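Local coordinates for inositol monophosphatase family protein (Staphylococcus aureus subsp. aureus MSSA476, PDB 4I3Y), which probably hydrolyses inositol monophosphates to free inositol and phosphate in a magnesium-dependent reaction that lithium ions inhibit, at residues C20-L23 against K24-D27; D53-I56 against Q57-F60; Q61-L64 against A65-P69. One frame throughout, in Å; residues are numbered along the deposited sequence.

Overall arrangement
From the N terminus the chain first runs through helix 12-35, and contact 1 (20-27) is a local contact between successive turns about midway along it. A two-stranded hairpin, 39-41 and 48-50, leads into helix 51-67. Contact 2 (53-60) takes up the early turns of that helix, with D53 at its start near a bound magnesium ion, and contact 3 (61-69) follows directly, carrying it to its C-terminal end before strand 72-75. The three lie in series: none closes a long loop, and none nests in or crosses another. What joins them is the packing of the two helices, where W22 of contact 1 touches both other contacts and I26 touches contact 2.

Contact 1: C20-L23 against K24-D27; sequences CSWL and KQID
W22, Q25 and I26 meet on one side of helix 12-35, an outer helix of the layered alpha/beta fold of the inositol monophosphatase family, and the contact joins side chains three and four residues apart along it. Among the polar bonds, the regular i-to-i+4 pattern begins well: K24 N gives to C20 O at 2.9 Å, and Q25 N to S21 O also at 2.9 Å. The pattern then shifts. I26 N is only weakly bonded to W22 O, at 3.2 Å, and its shorter bond is to L23 O, three residues back, at 3.0 Å, with the donor well above the carbonyl plane. W22 O also accepts from a side chain: Q25 NE2 lies 3.0 Å from it, in the carbonyl plane and on a lone pair, though the bond is bent at the hydrogen. Q25 reaches back because CG sits between its backbone N and carbonyl carbon (chi1 68°), with a second bend at chi2.

The charged pair is K24 with D27. NZ and OD2 are 3.3 Å apart, a weak hydrogen bond within a salt bridge, and Y127 OH completes the arrangement by hydrogen-bonding both K24 NZ and D27 OD1.

Of the apolar side chains, L23 packs on L113 and L134 of strands 110-117 and 133-138; W22 is covered by helix 51-67, with F60 edge-to-face and F63 ring to ring. Within the contact, Q25 NE2 and I26 CD1 lie over the same face of W22, the amide plane turned 47° from the ring. I26 makes a CH-pi contact with the six-membered ring, CD1 standing 27° off the normal and offset toward the rim, where it comes within 3.6 Å of W22 CZ2.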
ATOM      1  N   CYS A  20      -9.296  23.811  -2.133  1.00 18.98           N
ATOM      2  CA  CYS A  20      -8.296  23.149  -2.958  1.00 19.60           C
ATOM      3  C   CYS A  20      -7.053  23.956  -2.948  1.00 18.70           C
ATOM      4  O   CYS A  20      -5.955  23.423  -2.968  1.00 21.76           O
ATOM      5  CB  CYS A  20      -8.718  22.963  -4.408  1.00 17.59           C
ATOM      6  SG  CYS A  20      -9.948  21.722  -4.644  1.00 20.32           S
ATOM      7  N   SER A  21      -7.209  25.270  -2.967  1.00 20.83           N
ATOM      8  CA  SER A  21      -6.051  26.174  -2.982  1.00 18.93           C
ATOM      9  C   SER A  21      -5.215  26.118  -1.644  1.00 20.98           C
ATOM     10  O   SER A  21      -3.948  26.043  -1.640  1.00 19.59           O
ATOM     11  CB  SER A  21      -6.570  27.573  -3.354  1.00 21.97           C
ATOM     12  OG  SER A  21      -5.496  28.460  -3.284  1.00 28.58           O
ATOM     13  N   TRP A  22      -5.917  26.078  -0.504  1.00 19.23           N
ATOM     14  CA  TRP A  22      -5.241  25.948   0.792  1.00 20.55           C
ATOM     15  C   TRP A  22      -4.526  24.575   0.871  1.00 20.13           C
ATOM     16  O   TRP A  22      -3.423  24.511   1.321  1.00 19.75           O
ATOM     17  CB  TRP A  22      -6.211  26.126   1.971  1.00 20.39           C
ATOM     18  CG  TRP A  22      -5.548  25.946   3.315  1.00 22.00           C
ATOM     19  CD1 TRP A  22      -4.913  26.906   4.045  1.00 20.60           C
ATOM     20  CD2 TRP A  22      -5.472  24.730   4.104  1.00 20.99           C
ATOM     21  NE1 TRP A  22      -4.473  26.393   5.234  1.00 20.91           N
ATOM     22  CE2 TRP A  22      -4.774  25.060   5.301  1.00 20.95           C
ATOM     23  CE3 TRP A  22      -5.902  23.404   3.906  1.00 21.49           C
ATOM     24  CZ2 TRP A  22      -4.483  24.127   6.288  1.00 19.63           C
ATOM     25  CZ3 TRP A  22      -5.605  22.460   4.897  1.00 21.81           C
ATOM     26  CH2 TRP A  22      -4.905  22.842   6.091  1.00 19.22           C
ATOM     27  N   LEU A  23      -5.180  23.517   0.391  1.00 21.00           N
ATOM     28  CA  LEU A  23      -4.606  22.165   0.373  1.00 22.53           C
ATOM     29  C   LEU A  23      -3.372  22.083  -0.485  1.00 23.80           C
ATOM     30  O   LEU A  23      -2.309  21.657  -0.017  1.00 25.13           O
ATOM     31  CB  LEU A  23      -5.635  21.179  -0.125  1.00 20.87           C
ATOM     32  CG  LEU A  23      -6.308  20.099   0.706  1.00 23.34           C
ATOM     33  CD1 LEU A  23      -6.172  20.182   2.236  1.00 23.12           C
ATOM     34  CD2 LEU A  23      -7.730  19.856   0.255  1.00 20.07           C
ATOM     35  N   LYS A  24      -3.486  22.532  -1.740  1.00 25.04           N
ATOM     36  CA  LYS A  24      -2.334  22.542  -2.619  1.00 26.75           C
ATOM     37  C   LYS A  24      -1.188  23.415  -2.113  1.00 25.62           C
ATOM     38  O   LYS A  24      -0.019  23.096  -2.335  1.00 26.62           O
ATOM     39  CB  LYS A  24      -2.717  22.872  -4.081  1.00 29.05           C
ATOM     40  CG  LYS A  24      -3.594  21.809  -4.754  1.00 27.85           C
ATOM     41  CD  LYS A  24      -2.956  20.405  -4.861  1.00 29.07           C
ATOM     42  CE  LYS A  24      -1.553  20.298  -5.509  1.00 24.98           C
ATOM     43  NZ  LYS A  24      -1.010  18.882  -5.305  1.00 23.53           N
ATOM     44  N   GLN A  25      -1.468  24.478  -1.385  1.00 26.88           N
ATOM     45  CA  GLN A  25      -0.332  25.264  -0.842  1.00 26.39           C
ATOM     46  C   GLN A  25       0.264  24.717   0.489  1.00 25.78           C
ATOM     47  O   GLN A  25       1.271  25.209   1.005  1.00 23.90           O
ATOM     48  CB  GLN A  25      -0.754  26.706  -0.698  1.00 32.10           C
ATOM     49  CG  GLN A  25      -1.787  26.935   0.375  1.00 35.81           C
ATOM     50  CD  GLN A  25      -1.131  27.109   1.737  1.00 42.71           C
ATOM     51  OE1 GLN A  25      -0.045  27.719   1.826  1.00 38.36           O
ATOM     52  NE2 GLN A  25      -1.766  26.542   2.815  1.00 40.61           N
ATOM     53  N   ILE A  26      -0.353  23.678   1.043  1.00 24.60           N
ATOM     54  CA  ILE A  26       0.270  22.930   2.124  1.00 23.03           C
ATOM     55  C   ILE A  26       1.495  22.062   1.578  1.00 19.24           C
ATOM     56  O   ILE A  26       2.350  21.707   2.340  1.00 18.34           O
ATOM     57  CB  ILE A  26      -0.814  22.102   2.896  1.00 26.15           C
ATOM     58  CG1 ILE A  26      -0.621  22.174   4.413  1.00 27.01           C
ATOM     59  CG2 ILE A  26      -0.851  20.667   2.406  1.00 26.99           C
ATOM     60  CD1 ILE A  26      -1.152  23.439   5.039  1.00 25.09           C
ATOM     61  N   ASP A  27       1.579  21.773   0.277  1.00 18.52           N
ATOM     62  CA  ASP A  27       2.801  21.239  -0.347  1.00 18.00           C
ATOM     63  C   ASP A  27       4.081  22.036  -0.013  1.00 19.32           C
ATOM     64  O   ASP A  27       5.157  21.478   0.056  1.00 21.84           O
ATOM     65  CB  ASP A  27       2.641  21.322  -1.854  1.00 19.24           C
ATOM     66  CG  ASP A  27       1.612  20.332  -2.385  1.00 22.87           C
ATOM     67  OD1 ASP A  27       0.944  19.644  -1.586  1.00 23.05           O
ATOM     68  OD2 ASP A  27       1.480  20.238  -3.609  1.00 25.50           O
TER

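Contact 2: D53-I56 against Q57-F60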
ATOM      1  N   ASP A  53       0.885  16.821  12.180  1.00 16.54           N
ATOM      2  CA  ASP A  53      -0.547  16.797  12.495  1.00 15.67           C
ATOM      3  C   ASP A  53      -0.964  18.151  13.114  1.00 16.82           C
ATOM      4  O   ASP A  53      -1.929  18.763  12.669  1.00 16.03           O
ATOM      5  CB  ASP A  53      -0.916  15.690  13.527  1.00 14.39           C
ATOM      6  CG  ASP A  53      -0.407  14.297  13.162  1.00 15.58           C
ATOM      7  OD1 ASP A  53       0.854  14.074  13.150  1.00 15.57           O
ATOM      8  OD2 ASP A  53      -1.293  13.416  12.899  1.00 14.61           O
ATOM      9  N   LYS A  54      -0.279  18.562  14.189  1.00 19.03           N
ATOM     10  CA  LYS A  54      -0.645  19.780  14.964  1.00 19.34           C
ATOM     11  C   LYS A  54      -0.600  21.096  14.175  1.00 19.86           C
ATOM     12  O   LYS A  54      -1.592  21.864  14.179  1.00 17.73           O
ATOM     13  CB  LYS A  54       0.213  19.882  16.199  1.00 21.43           C
ATOM     14  CG  LYS A  54       0.026  18.710  17.174  1.00 24.79           C
ATOM     15  CD  LYS A  54       0.771  19.026  18.473  1.00 28.75           C
ATOM     16  CE  LYS A  54       0.245  18.274  19.670  1.00 35.16           C
ATOM     17  NZ  LYS A  54       1.134  17.095  19.899  1.00 39.56           N
ATOM     18  N   GLN A  55       0.477  21.314  13.418  1.00 21.43           N
ATOM     19  CA  GLN A  55       0.546  22.489  12.511  1.00 23.20           C
ATOM     20  C   GLN A  55      -0.500  22.551  11.382  1.00 25.07           C
ATOM     21  O   GLN A  55      -1.132  23.609  11.147  1.00 23.71           O
ATOM     22  CB  GLN A  55       1.922  22.604  11.881  1.00 28.20           C
ATOM     23  CG  GLN A  55       2.988  23.077  12.848  1.00 35.44           C
ATOM     24  CD  GLN A  55       2.647  24.461  13.406  1.00 42.71           C
ATOM     25  OE1 GLN A  55       2.438  24.619  14.617  1.00 47.39           O
ATOM     26  NE2 GLN A  55       2.521  25.451  12.514  1.00 45.44           N
ATOM     27  N   ILE A  56      -0.691  21.436  10.668  1.00 22.26           N
ATOM     28  CA  ILE A  56      -1.717  21.383   9.620  1.00 18.49           C
ATOM     29  C   ILE A  56      -3.082  21.719  10.207  1.00 19.18           C
ATOM     30  O   ILE A  56      -3.833  22.515   9.622  1.00 16.98           O
ATOM     31  CB  ILE A  56      -1.732  20.029   8.923  1.00 17.07           C
ATOM     32  CG1 ILE A  56      -0.471  19.907   8.029  1.00 16.28           C
ATOM     33  CG2 ILE A  56      -3.044  19.814   8.200  1.00 14.92           C
ATOM     34  CD1 ILE A  56      -0.399  18.614   7.244  1.00 15.21           C
ATOM     35  N   GLN A  57      -3.392  21.167  11.398  1.00 19.31           N
ATOM     36  CA  GLN A  57      -4.691  21.444  12.003  1.00 18.11           C
ATOM     37  C   GLN A  57      -4.852  22.926  12.349  1.00 19.27           C
ATOM     38  O   GLN A  57      -5.877  23.558  12.107  1.00 16.99           O
ATOM     39  CB  GLN A  57      -4.903  20.642  13.277  1.00 18.20           C
ATOM     40  CG  GLN A  57      -6.338  20.822  13.768  1.00 18.55           C
ATOM     41  CD  GLN A  57      -6.736  19.803  14.847  1.00 22.20           C
ATOM     42  OE1 GLN A  57      -7.026  20.183  15.970  1.00 26.87           O
ATOM     43  NE2 GLN A  57      -6.760  18.552  14.511  1.00 18.77           N
ATOM     44  N   GLN A  58      -3.834  23.460  12.962  1.00 20.71           N
ATOM     45  CA  GLN A  58      -3.932  24.815  13.400  1.00 24.55           C
ATOM     46  C   GLN A  58      -3.873  25.838  12.238  1.00 24.36           C
ATOM     47  O   GLN A  58      -4.599  26.853  12.255  1.00 21.03           O
ATOM     48  CB  GLN A  58      -2.934  25.038  14.519  1.00 26.81           C
ATOM     49  CG  GLN A  58      -1.537  25.265  14.124  1.00 33.77           C
ATOM     50  CD  GLN A  58      -1.094  26.538  14.790  1.00 44.23           C
ATOM     51  OE1 GLN A  58      -0.127  26.563  15.561  1.00 52.27           O
ATOM     52  NE2 GLN A  58      -1.841  27.611  14.530  1.00 44.95           N
ATOM     53  N   GLN A  59      -3.111  25.516  11.192  1.00 20.14           N
ATOM     54  CA  GLN A  59      -3.267  26.300   9.980  1.00 21.22           C
ATOM     55  C   GLN A  59      -4.661  26.268   9.412  1.00 20.86           C
ATOM     56  O   GLN A  59      -5.129  27.296   8.940  1.00 21.10           O
ATOM     57  CB  GLN A  59      -2.201  26.016   8.960  1.00 21.59           C
ATOM     58  CG  GLN A  59      -0.847  26.412   9.509  1.00 24.46           C
ATOM     59  CD  GLN A  59       0.287  26.020   8.602  1.00 28.20           C
ATOM     60  OE1 GLN A  59       1.442  25.907   9.041  1.00 32.04           O
ATOM     61  NE2 GLN A  59      -0.016  25.835   7.321  1.00 27.79           N
ATOM     62  N   PHE A  60      -5.377  25.143   9.475  1.00 18.14           N
ATOM     63  CA  PHE A  60      -6.710  25.138   8.929  1.00 16.33           C
ATOM     64  C   PHE A  60      -7.690  25.918   9.797  1.00 17.35           C
ATOM     65  O   PHE A  60      -8.665  26.532   9.300  1.00 14.85           O
ATOM     66  CB  PHE A  60      -7.294  23.748   8.783  1.00 15.46           C
ATOM     67  CG  PHE A  60      -8.567  23.756   7.995  1.00 15.23           C
ATOM     68  CD1 PHE A  60      -8.541  24.107   6.636  1.00 13.83           C
ATOM     69  CD2 PHE A  60      -9.795  23.473   8.606  1.00 13.44           C
ATOM     70  CE1 PHE A  60      -9.701  24.115   5.916  1.00 14.64           C
ATOM     71  CE2 PHE A  60     -10.952  23.507   7.890  1.00 13.03           C
ATOM     72  CZ  PHE A  60     -10.929  23.846   6.532  1.00 13.35           C
TER
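The segments D53-I56 and Q57-F60 are successive turns of helix 51-67, and four i-to-i+4 bonds join them without a break. Q57 N gives to D53 O at 3.1 Å, Q58 N to K54 O at 3.0 Å and F60 N to I56 O at 3.1 Å. Q59 N to Q55 O is the tightest, 2.7 Å and nearly straight, with 170° at the hydrogen.

The side chains of Q58 and Q59 lay their methylenes against backbone oxygens of the preceding turn. Q59 holds CG beside its own backbone N (chi1 -63°), and this methylene rests 3.3 Å from Q55 O. In Q58, CG sits between the backbone N and the carbonyl carbon (chi1 80°), which lays it 3.4 Å from both K54 O and Q55 O; its chain runs alongside that of Q55, pointing the same way. I56 and F60 both turn to M93 of strand 89-97, burying the inner side of the helix.

The D53 side chain turns toward the metal site, probably the active site, and lies about 4 Å from a bound magnesium ion at the nearest atoms. T50 OG1 bonds D53 OD1 and T99 OG1 bonds OD2; these two hydroxyl partners, one on each oxygen, probably hold the carboxylate in a set orientation near the metal.

Contact 3: Q61-L64 against A65-P69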
ATOM      1  N   GLN A  61      -7.469  25.833  11.104  1.00 18.36           N
ATOM      2  CA  GLN A  61      -8.214  26.663  12.067  1.00 20.47           C
ATOM      3  C   GLN A  61      -8.114  28.138  11.712  1.00 20.27           C
ATOM      4  O   GLN A  61      -9.120  28.852  11.618  1.00 21.37           O
ATOM      5  CB  GLN A  61      -7.609  26.466  13.470  1.00 25.21           C
ATOM      6  CG  GLN A  61      -8.513  25.617  14.312  1.00 28.48           C
ATOM      7  CD  GLN A  61      -7.920  25.203  15.637  1.00 31.64           C
ATOM      8  OE1 GLN A  61      -8.677  24.966  16.565  1.00 30.57           O
ATOM      9  NE2 GLN A  61      -6.572  25.120  15.744  1.00 29.45           N
ATOM     10  N   GLN A  62      -6.882  28.567  11.508  1.00 20.08           N
ATOM     11  CA  GLN A  62      -6.599  29.925  11.153  1.00 24.74           C
ATOM     12  C   GLN A  62      -7.225  30.305   9.780  1.00 25.22           C
ATOM     13  O   GLN A  62      -7.858  31.355   9.681  1.00 24.21           O
ATOM     14  CB  GLN A  62      -5.096  30.120  11.286  1.00 26.55           C
ATOM     15  CG  GLN A  62      -4.506  31.340  10.613  1.00 38.95           C
ATOM     16  CD  GLN A  62      -4.981  32.654  11.231  1.00 48.37           C
ATOM     17  OE1 GLN A  62      -5.673  32.691  12.279  1.00 49.84           O
ATOM     18  NE2 GLN A  62      -4.607  33.755  10.579  1.00 47.10           N
ATOM     19  N   PHE A  63      -7.097  29.434   8.748  1.00 22.37           N
ATOM     20  CA  PHE A  63      -7.837  29.557   7.480  1.00 20.84           C
ATOM     21  C   PHE A  63      -9.330  29.756   7.699  1.00 21.84           C
ATOM     22  O   PHE A  63     -10.001  30.584   7.082  1.00 20.90           O
ATOM     23  CB  PHE A  63      -7.664  28.283   6.579  1.00 20.58           C
ATOM     24  CG  PHE A  63      -8.548  28.279   5.375  1.00 20.52           C
ATOM     25  CD1 PHE A  63      -8.135  28.904   4.203  1.00 21.95           C
ATOM     26  CD2 PHE A  63      -9.800  27.661   5.422  1.00 23.19           C
ATOM     27  CE1 PHE A  63      -8.969  28.936   3.083  1.00 21.76           C
ATOM     28  CE2 PHE A  63     -10.652  27.668   4.323  1.00 24.84           C
ATOM     29  CZ  PHE A  63     -10.235  28.323   3.154  1.00 24.42           C
ATOM     30  N   LEU A  64      -9.892  28.963   8.563  1.00 21.84           N
ATOM     31  CA  LEU A  64     -11.303  29.078   8.793  1.00 20.83           C
ATOM     32  C   LEU A  64     -11.621  30.405   9.560  1.00 23.32           C
ATOM     33  O   LEU A  64     -12.631  31.089   9.286  1.00 25.93           O
ATOM     34  CB  LEU A  64     -11.691  27.876   9.652  1.00 21.10           C
ATOM     35  CG  LEU A  64     -12.869  26.984   9.343  1.00 20.87           C
ATOM     36  CD1 LEU A  64     -13.108  26.602   7.883  1.00 19.65           C
ATOM     37  CD2 LEU A  64     -12.843  25.758  10.250  1.00 18.19           C
ATOM     38  N   ALA A  65     -10.794  30.780  10.526  1.00 22.63           N
ATOM     39  CA  ALA A  65     -11.116  32.001  11.254  1.00 26.42           C
ATOM     40  C   ALA A  65     -11.250  33.168  10.236  1.00 26.78           C
ATOM     41  O   ALA A  65     -11.989  34.086  10.378  1.00 29.31           O
ATOM     42  CB  ALA A  65     -10.056  32.294  12.294  1.00 23.73           C
ATOM     43  N   THR A  66     -10.566  33.039   9.144  1.00 29.07           N
ATOM     44  CA  THR A  66     -10.228  34.149   8.322  1.00 26.68           C
ATOM     45  C   THR A  66     -11.077  34.145   7.053  1.00 26.47           C
ATOM     46  O   THR A  66     -11.148  35.155   6.376  1.00 26.90           O
ATOM     47  CB  THR A  66      -8.705  33.976   8.235  1.00 31.02           C
ATOM     48  OG1 THR A  66      -8.091  34.989   9.024  1.00 33.64           O
ATOM     49  CG2 THR A  66      -8.136  33.852   6.916  1.00 26.50           C
ATOM     50  N   TYR A  67     -11.789  33.050   6.755  1.00 22.35           N
ATOM     51  CA  TYR A  67     -12.647  32.998   5.556  1.00 23.23           C
ATOM     52  C   TYR A  67     -14.073  32.697   5.807  1.00 25.59           C
ATOM     53  O   TYR A  67     -14.909  33.021   4.967  1.00 27.80           O
ATOM     54  CB  TYR A  67     -12.210  31.901   4.581  1.00 20.65           C
ATOM     55  CG  TYR A  67     -10.857  32.141   4.153  1.00 22.12           C
ATOM     56  CD1 TYR A  67     -10.594  32.593   2.889  1.00 23.63           C
ATOM     57  CD2 TYR A  67      -9.841  32.003   5.020  1.00 20.00           C
ATOM     58  CE1 TYR A  67      -9.349  32.856   2.533  1.00 22.41           C
ATOM     59  CE2 TYR A  67      -8.598  32.270   4.664  1.00 22.61           C
ATOM     60  CZ  TYR A  67      -8.387  32.715   3.422  1.00 25.91           C
ATOM     61  OH  TYR A  67      -7.131  33.004   3.045  1.00 38.70           O
ATOM     62  N   PHE A  68     -14.346  31.960   6.888  1.00 31.23           N
ATOM     63  CA  PHE A  68     -15.679  31.403   7.159  1.00 32.20           C
ATOM     64  C   PHE A  68     -15.847  31.410   8.677  1.00 38.90           C
ATOM     65  O   PHE A  68     -15.971  30.335   9.310  1.00 34.96           O
ATOM     66  CB  PHE A  68     -15.731  29.968   6.701  1.00 31.25           C
ATOM     67  CG  PHE A  68     -15.473  29.764   5.244  1.00 31.55           C
ATOM     68  CD1 PHE A  68     -16.455  30.038   4.317  1.00 29.86           C
ATOM     69  CD2 PHE A  68     -14.285  29.209   4.814  1.00 28.53           C
ATOM     70  CE1 PHE A  68     -16.245  29.794   2.973  1.00 28.53           C
ATOM     71  CE2 PHE A  68     -14.072  28.966   3.463  1.00 31.71           C
ATOM     72  CZ  PHE A  68     -15.047  29.262   2.532  1.00 26.58           C
ATOM     73  N   PRO A  69     -15.877  32.625   9.274  1.00 43.55           N
ATOM     74  CA  PRO A  69     -15.596  32.729  10.707  1.00 40.09           C
ATOM     75  C   PRO A  69     -16.775  32.234  11.539  1.00 36.07           C
ATOM     76  O   PRO A  69     -16.598  32.030  12.729  1.00 33.68           O
ATOM     77  CB  PRO A  69     -15.349  34.236  10.908  1.00 39.98           C
ATOM     78  CG  PRO A  69     -15.799  34.907   9.604  1.00 42.54           C
ATOM     79  CD  PRO A  69     -16.523  33.864   8.788  1.00 43.41           C
TER
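L64 O is gripped twice as helix 51-67 ends: F68 N reaches it at 3.1 Å with 160° at the hydrogen, and Y67 N adds a weak bond at 3.3 Å. F68 is the first residue to leave helical backbone angles, yet its N-H still makes the i-to-i+4 bond. One turn earlier A65 N gives to Q61 O at 2.8 Å, an ordinary helical bond. Two bonds to F63 O, one from T66 N and a weak one from Y67 N, are doubtful: that oxygen sits too close to the Y67 ring in the model, and T66 N too close to L64 C.

Three aromatic side chains gather here. F63 and Y67 form an offset stack, centroids 4.2 Å apart and planes 17° from parallel. F63 CE1 stands over the centre of the Y67 ring, whereas Y67 CD2 lies over a face of F63 toward the rim; the exact placing of Y67 is doubtful because of the crowding at F63 O. This C-terminal end packs against helix 12-35 in the alpha/beta fold of the inositol monophosphatase family, F63 resting on L18 and I19, and F68 on I15 and L18. L64 faces strand 72-75 instead, touching L73.

F68 keeps CG beside its backbone N (chi1 -60°), which brings the ring back toward F63. F63 CE2 meets that ring at its edge, in plane, 3.8 Å from F68 CE2. L64 CD1 lies 4.2 Å from F68 CD2, the two side chains crossing at about a right angle.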